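Local coordinates for chitin elicitor-binding protein (Oryza sativa subsp. japonica, PDB 5JCE) that binds chitin oligosaccharides from fungal cell walls at the rice cell surface and passes on the signal that triggers defense responses, at residues A[18-23]-A[59-64]; A[82-87]-A[125-130]. All coordinates share one frame; numbering follows the deposited sequence.

Contact 1: A[18-23]-A[59-64]; sequences LYTSPN and AANSTV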
# COMPACT_ATOMS: atom_id res chain seq x y z
N LEU A 18 6.14 2.99 5.97
CA LEU A 18 6.86 4.23 5.83
C LEU A 18 8.31 3.94 6.12
O LEU A 18 8.75 3.88 7.27
CB LEU A 18 6.30 5.32 6.77
CG LEU A 18 6.94 6.69 6.58
CD1 LEU A 18 6.87 7.13 5.11
CD2 LEU A 18 6.26 7.69 7.46
N TYR A 19 9.06 3.78 5.04
CA TYR A 19 10.42 3.31 5.14
C TYR A 19 11.44 4.44 5.23
O TYR A 19 11.39 5.39 4.46
CB TYR A 19 10.74 2.43 3.93
CG TYR A 19 12.14 1.92 3.90
CD1 TYR A 19 12.52 0.84 4.68
CD2 TYR A 19 13.09 2.50 3.07
CE1 TYR A 19 13.81 0.34 4.64
CE2 TYR A 19 14.38 2.01 3.02
CZ TYR A 19 14.73 0.93 3.81
OH TYR A 19 16.00 0.45 3.79
N THR A 20 12.35 4.28 6.18
CA THR A 20 13.41 5.24 6.44
C THR A 20 14.71 4.70 5.90
O THR A 20 15.20 3.64 6.34
CB THR A 20 13.57 5.50 7.93
OG1 THR A 20 12.31 5.89 8.47
CG2 THR A 20 14.59 6.60 8.16
N SER A 21 15.28 5.41 4.94
CA SER A 21 16.47 4.89 4.29
C SER A 21 17.67 5.21 5.14
O SER A 21 17.90 6.37 5.45
CB SER A 21 16.64 5.45 2.88
OG SER A 21 17.75 4.86 2.23
N PRO A 22 18.43 4.19 5.53
CA PRO A 22 19.65 4.45 6.31
C PRO A 22 20.64 5.29 5.50
O PRO A 22 21.10 6.34 5.96
CB PRO A 22 20.20 3.04 6.59
CG PRO A 22 19.53 2.14 5.61
CD PRO A 22 18.18 2.75 5.34
N ASN A 23 20.95 4.81 4.31
CA ASN A 23 21.91 5.45 3.41
C ASN A 23 21.20 6.25 2.32
O ASN A 23 20.01 6.02 2.05
CB ASN A 23 22.80 4.38 2.76
CG ASN A 23 23.47 3.48 3.78
OD1 ASN A 23 23.82 3.93 4.88
ND2 ASN A 23 23.65 2.21 3.43
N ALA A 59 17.06 10.88 0.11
CA ALA A 59 18.02 11.38 1.08
C ALA A 59 18.16 10.46 2.28
O ALA A 59 17.20 9.80 2.67
CB ALA A 59 17.62 12.77 1.53
N ALA A 60 19.35 10.43 2.88
CA ALA A 60 19.56 9.65 4.10
C ALA A 60 18.60 10.13 5.19
O ALA A 60 18.46 11.33 5.43
CB ALA A 60 20.99 9.76 4.56
N ASN A 61 17.93 9.16 5.80
CA ASN A 61 16.98 9.39 6.89
C ASN A 61 15.70 10.10 6.43
O ASN A 61 14.88 10.53 7.24
CB ASN A 61 17.67 10.16 8.03
CG ASN A 61 18.75 9.32 8.71
OD1 ASN A 61 18.64 8.09 8.80
ND2 ASN A 61 19.81 9.98 9.20
N SER A 62 15.52 10.17 5.12
CA SER A 62 14.23 10.56 4.56
C SER A 62 13.28 9.34 4.54
O SER A 62 13.72 8.20 4.67
CB SER A 62 14.41 11.13 3.15
OG SER A 62 14.83 10.11 2.26
N THR A 63 11.99 9.59 4.39
CA THR A 63 11.00 8.53 4.50
C THR A 63 10.29 8.32 3.17
O THR A 63 9.83 9.26 2.54
CB THR A 63 9.94 8.82 5.60
OG1 THR A 63 9.33 10.09 5.36
CG2 THR A 63 10.55 8.80 6.99
N VAL A 64 10.21 7.07 2.73
CA VAL A 64 9.47 6.76 1.52
C VAL A 64 8.38 5.72 1.81
O VAL A 64 8.59 4.72 2.49
CB VAL A 64 10.40 6.27 0.41
CG1 VAL A 64 9.59 5.83 -0.80
CG2 VAL A 64 11.33 7.39 -0.01

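Contact 2: A[82-87]-A[125-130]; sequences LPIYVV and SQTLWI. With NAG (2-acetamido-2-deoxy-beta-D-glucopyranose), chain C; NAG (2-acetamido-2-deoxy-beta-D-glucopyranose), chain B.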
# COMPACT_ATOMS: atom_id res chain seq x y z
N LEU A 82 6.63 -11.37 -0.15
CA LEU A 82 7.63 -10.40 -0.52
C LEU A 82 7.71 -9.50 0.70
O LEU A 82 6.75 -9.46 1.49
CB LEU A 82 7.22 -9.64 -1.78
CG LEU A 82 7.02 -10.48 -3.05
CD1 LEU A 82 6.39 -9.63 -4.13
CD2 LEU A 82 8.34 -11.03 -3.53
N PRO A 83 8.85 -8.82 0.91
CA PRO A 83 10.05 -8.93 0.08
C PRO A 83 10.88 -10.16 0.40
O PRO A 83 10.68 -10.87 1.39
CB PRO A 83 10.82 -7.66 0.42
CG PRO A 83 10.45 -7.39 1.82
CD PRO A 83 9.02 -7.82 1.97
N ILE A 84 11.83 -10.41 -0.49
CA ILE A 84 12.74 -11.52 -0.35
C ILE A 84 14.15 -10.99 -0.17
O ILE A 84 14.70 -10.33 -1.04
CB ILE A 84 12.69 -12.46 -1.56
CG1 ILE A 84 11.37 -13.22 -1.55
CG2 ILE A 84 13.85 -13.43 -1.51
CD1 ILE A 84 11.10 -14.05 -2.81
N TYR A 85 14.74 -11.32 0.97
CA TYR A 85 16.08 -10.89 1.28
C TYR A 85 17.08 -12.03 1.08
O TYR A 85 16.83 -13.15 1.49
CB TYR A 85 16.14 -10.37 2.72
CG TYR A 85 17.48 -9.81 3.08
CD1 TYR A 85 17.83 -8.52 2.72
CD2 TYR A 85 18.41 -10.58 3.76
CE1 TYR A 85 19.06 -8.01 3.03
CE2 TYR A 85 19.65 -10.07 4.07
CZ TYR A 85 19.97 -8.79 3.70
OH TYR A 85 21.20 -8.27 4.01
N VAL A 86 18.19 -11.73 0.41
CA VAL A 86 19.29 -12.67 0.23
C VAL A 86 20.43 -12.39 1.21
O VAL A 86 21.03 -11.31 1.19
CB VAL A 86 19.88 -12.61 -1.20
CG1 VAL A 86 20.89 -13.74 -1.40
CG2 VAL A 86 18.77 -12.69 -2.24
N VAL A 87 20.73 -13.38 2.05
CA VAL A 87 21.71 -13.22 3.12
C VAL A 87 23.13 -12.98 2.61
O VAL A 87 23.63 -13.71 1.75
CB VAL A 87 21.70 -14.45 4.03
CG1 VAL A 87 22.84 -14.40 5.03
CG2 VAL A 87 20.34 -14.57 4.72
N SER A 125 23.66 -16.46 1.02
CA SER A 125 22.86 -16.71 -0.19
C SER A 125 21.50 -17.35 0.10
O SER A 125 20.73 -17.62 -0.83
CB SER A 125 23.63 -17.58 -1.19
OG SER A 125 24.93 -17.06 -1.43
N GLN A 126 21.20 -17.59 1.38
CA GLN A 126 19.89 -18.11 1.75
C GLN A 126 18.82 -17.02 1.55
O GLN A 126 19.06 -15.85 1.84
CB GLN A 126 19.89 -18.62 3.19
CG GLN A 126 18.59 -19.29 3.62
CD GLN A 126 18.56 -19.64 5.10
OE1 GLN A 126 19.59 -19.59 5.79
NE2 GLN A 126 17.37 -19.95 5.61
N THR A 127 17.66 -17.39 1.05
CA THR A 127 16.65 -16.39 0.85
C THR A 127 15.62 -16.44 1.94
O THR A 127 15.25 -17.51 2.44
CB THR A 127 15.96 -16.52 -0.51
OG1 THR A 127 15.32 -17.81 -0.62
CG2 THR A 127 16.97 -16.33 -1.63
N LEU A 128 15.17 -15.25 2.31
CA LEU A 128 14.30 -15.02 3.45
C LEU A 128 13.12 -14.21 3.02
O LEU A 128 13.25 -13.11 2.49
CB LEU A 128 15.04 -14.26 4.54
CG LEU A 128 16.24 -14.91 5.22
CD1 LEU A 128 16.94 -13.88 6.09
CD2 LEU A 128 15.76 -16.09 6.03
N TRP A 129 11.94 -14.75 3.23
CA TRP A 129 10.77 -13.93 3.15
C TRP A 129 10.74 -12.97 4.37
O TRP A 129 10.98 -13.38 5.50
CB TRP A 129 9.54 -14.82 3.06
CG TRP A 129 8.26 -14.16 3.37
CD1 TRP A 129 7.88 -12.89 3.03
CD2 TRP A 129 7.17 -14.74 4.07
NE1 TRP A 129 6.61 -12.64 3.49
CE2 TRP A 129 6.15 -13.76 4.14
CE3 TRP A 129 6.95 -15.99 4.66
CZ2 TRP A 129 4.93 -14.00 4.77
CZ3 TRP A 129 5.74 -16.22 5.29
CH2 TRP A 129 4.74 -15.23 5.34
N ILE A 130 10.50 -11.69 4.16
CA ILE A 130 10.46 -10.77 5.27
C ILE A 130 9.04 -10.38 5.37
O ILE A 130 8.56 -9.73 4.50
CB ILE A 130 11.27 -9.52 4.95
CG1 ILE A 130 12.73 -9.86 4.70
CG2 ILE A 130 11.16 -8.50 6.06
CD1 ILE A 130 13.35 -10.72 5.76
C1 NAG C . 13.09 -20.52 -0.09
C2 NAG C . 13.47 -20.97 1.30
C3 NAG C . 12.37 -20.61 2.25
C4 NAG C . 12.17 -19.12 2.21
C5 NAG C . 11.71 -18.78 0.83
C6 NAG C . 11.55 -17.30 0.67
C7 NAG C . 14.87 -22.84 0.97
C8 NAG C . 14.96 -24.30 0.81
N2 NAG C . 13.69 -22.37 1.24
O3 NAG C . 12.76 -20.99 3.53
O4 NAG C . 11.16 -18.71 3.12
O5 NAG C . 12.74 -19.17 -0.04
O6 NAG C . 11.68 -17.00 -0.70
O7 NAG C . 15.84 -22.17 0.87
C1 NAG B . 14.27 -21.73 -4.97
C2 NAG B . 14.46 -20.26 -4.64
C3 NAG B . 14.78 -20.03 -3.18
C4 NAG B . 13.86 -20.83 -2.29
C5 NAG B . 13.95 -22.26 -2.68
C6 NAG B . 12.91 -23.03 -1.94
C7 NAG B . 15.18 -18.82 -6.45
C8 NAG B . 16.30 -18.13 -7.12
N2 NAG B . 15.49 -19.64 -5.45
O3 NAG B . 14.58 -18.66 -2.94
O4 NAG B . 14.24 -20.72 -0.92
O5 NAG B . 13.45 -22.31 -3.98
O6 NAG B . 11.90 -23.14 -2.91
O7 NAG B . 14.05 -18.66 -6.80

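Contact 1: A[18-23]-A[59-64]
The carbonyl O of Y19 is gripped by two groups of the facing strand. V64 N donates a hydrogen bond to Y19 O at 2.7 Å. T63 CA adds a CA-H...O contact to the same oxygen. Y19 N returns a bond of 2.8 Å to V64 O. Y19 and V64 thus form an antiparallel hydrogen-bonded pair, and T20 with T63 is the non-hydrogen-bonded pair beside it. The ladder then runs out into a type II turn from A59 to S62. S21 N reaches S62 O at 3.2 Å, and the CA-H of T20 also points at this oxygen. N61 N donates to S21 O at 2.8 Å. N61 has a positive phi of 70°, as the third residue of such a turn requires.

On the face of T20 and T63, side chains meet at an angle. T63 CG2 lies 3.7 Å from T20 OG1, and T20 CG2 sits over N61 CA. L18 comes in from the end of the pair. Its CG is anti to the backbone N (chi1 -175°), and CD1 reaches T63 CB at 3.5 Å. Beyond S21, A60 CB touches P22 O at 3.7 Å. P22 and N23 are part of the chitin-binding site, so the turn packs against the backbone of that site.

V64 and Y19 face the other way, onto helix 27-34. V64 touches Y27 and L30, while the Y19 ring meets F34 edge-to-face and its OH bonds to V100 O. On the far edge of strand 12-20, L18 pairs with A148 of strand 144-150. The contact therefore joins the ends of strands 12-20 and 63-72, with helix 27-34 over one face.

Contact 2: A[82-87]-A[125-130]
I84 has chi1 -71°. This puts CG2 anti to the backbone N, where it lies 3.9 Å from T127 CB, and sends CG1 and CD1 toward O6 of the chain C NAG. T127 has chi1 60°, with OG1 between the backbone N and the carbonyl carbon. This OG1 faces two sugars: it hydrogen-bonds O3 of the chain B NAG at 2.6 Å and lies 3.0 Å from O5 of the chain C NAG. V86 lies alongside T127, and its CG2 nears T127 CG2.

The backbones form an antiparallel ladder. Y85 N and L128 O are 2.8 Å apart, and L128 N bonds back to Y85 O. V87 N to Q126 O and S125 N to V87 O extend it at one end. At the other, I130 N donates to P83 O at 2.9 Å.

P83 follows a cis peptide bond. Its ring crosses the I130 side chain at about a right angle, with CG 3.9 Å from I130 CB. An alanine here lacks the ring that packs on I130 and makes a cis bond tolerable, so the peptide would probably turn trans and upset the carbonyl that receives I130 N. L82 O and P83 O lie at the edge of the W129 ring, in its plane, while W129 NE1 bonds to S79 O.

Y85 and L128 point to the other face. V87 CG2 packs on L128 CD1 at 3.7 Å, and Y85 CB meets I130 CG1. D91 holds Y85 OH.

This is the two-stranded sheet of a LysM domain, with its two helices in the intervening chain. Its chemistry is divided. The face of Y85 and L128 is mostly apolar and packs on helix 93-100. The face of I84, V86, T127 and W129 bears the sugars, with T127 OG1 as the polar contact and I84 CD1 beside O6; N114 OD1 bonds both W129 N and a NAG.

In the fold
Both contacts pair two antiparallel strands separated in sequence by two helices, and contact 1 closes before contact 2 opens. Their centres are 20 Å apart and they do not touch. Each is partly buried, with one face turned to helices and exposed residues elsewhere. In contact 1, strand 12-20 lies between strands 63-72 and 144-150 in the larger mixed sheet. Contact 2 is a separate two-stranded sheet within LysM 1. Both rest on a backbone ladder, but their chemistry differs. Contact 1 ends in a type II turn and holds two chitin-site residues, P22 and N23, at its loop end. Contact 2 adds ladder side chains that meet two sugar units.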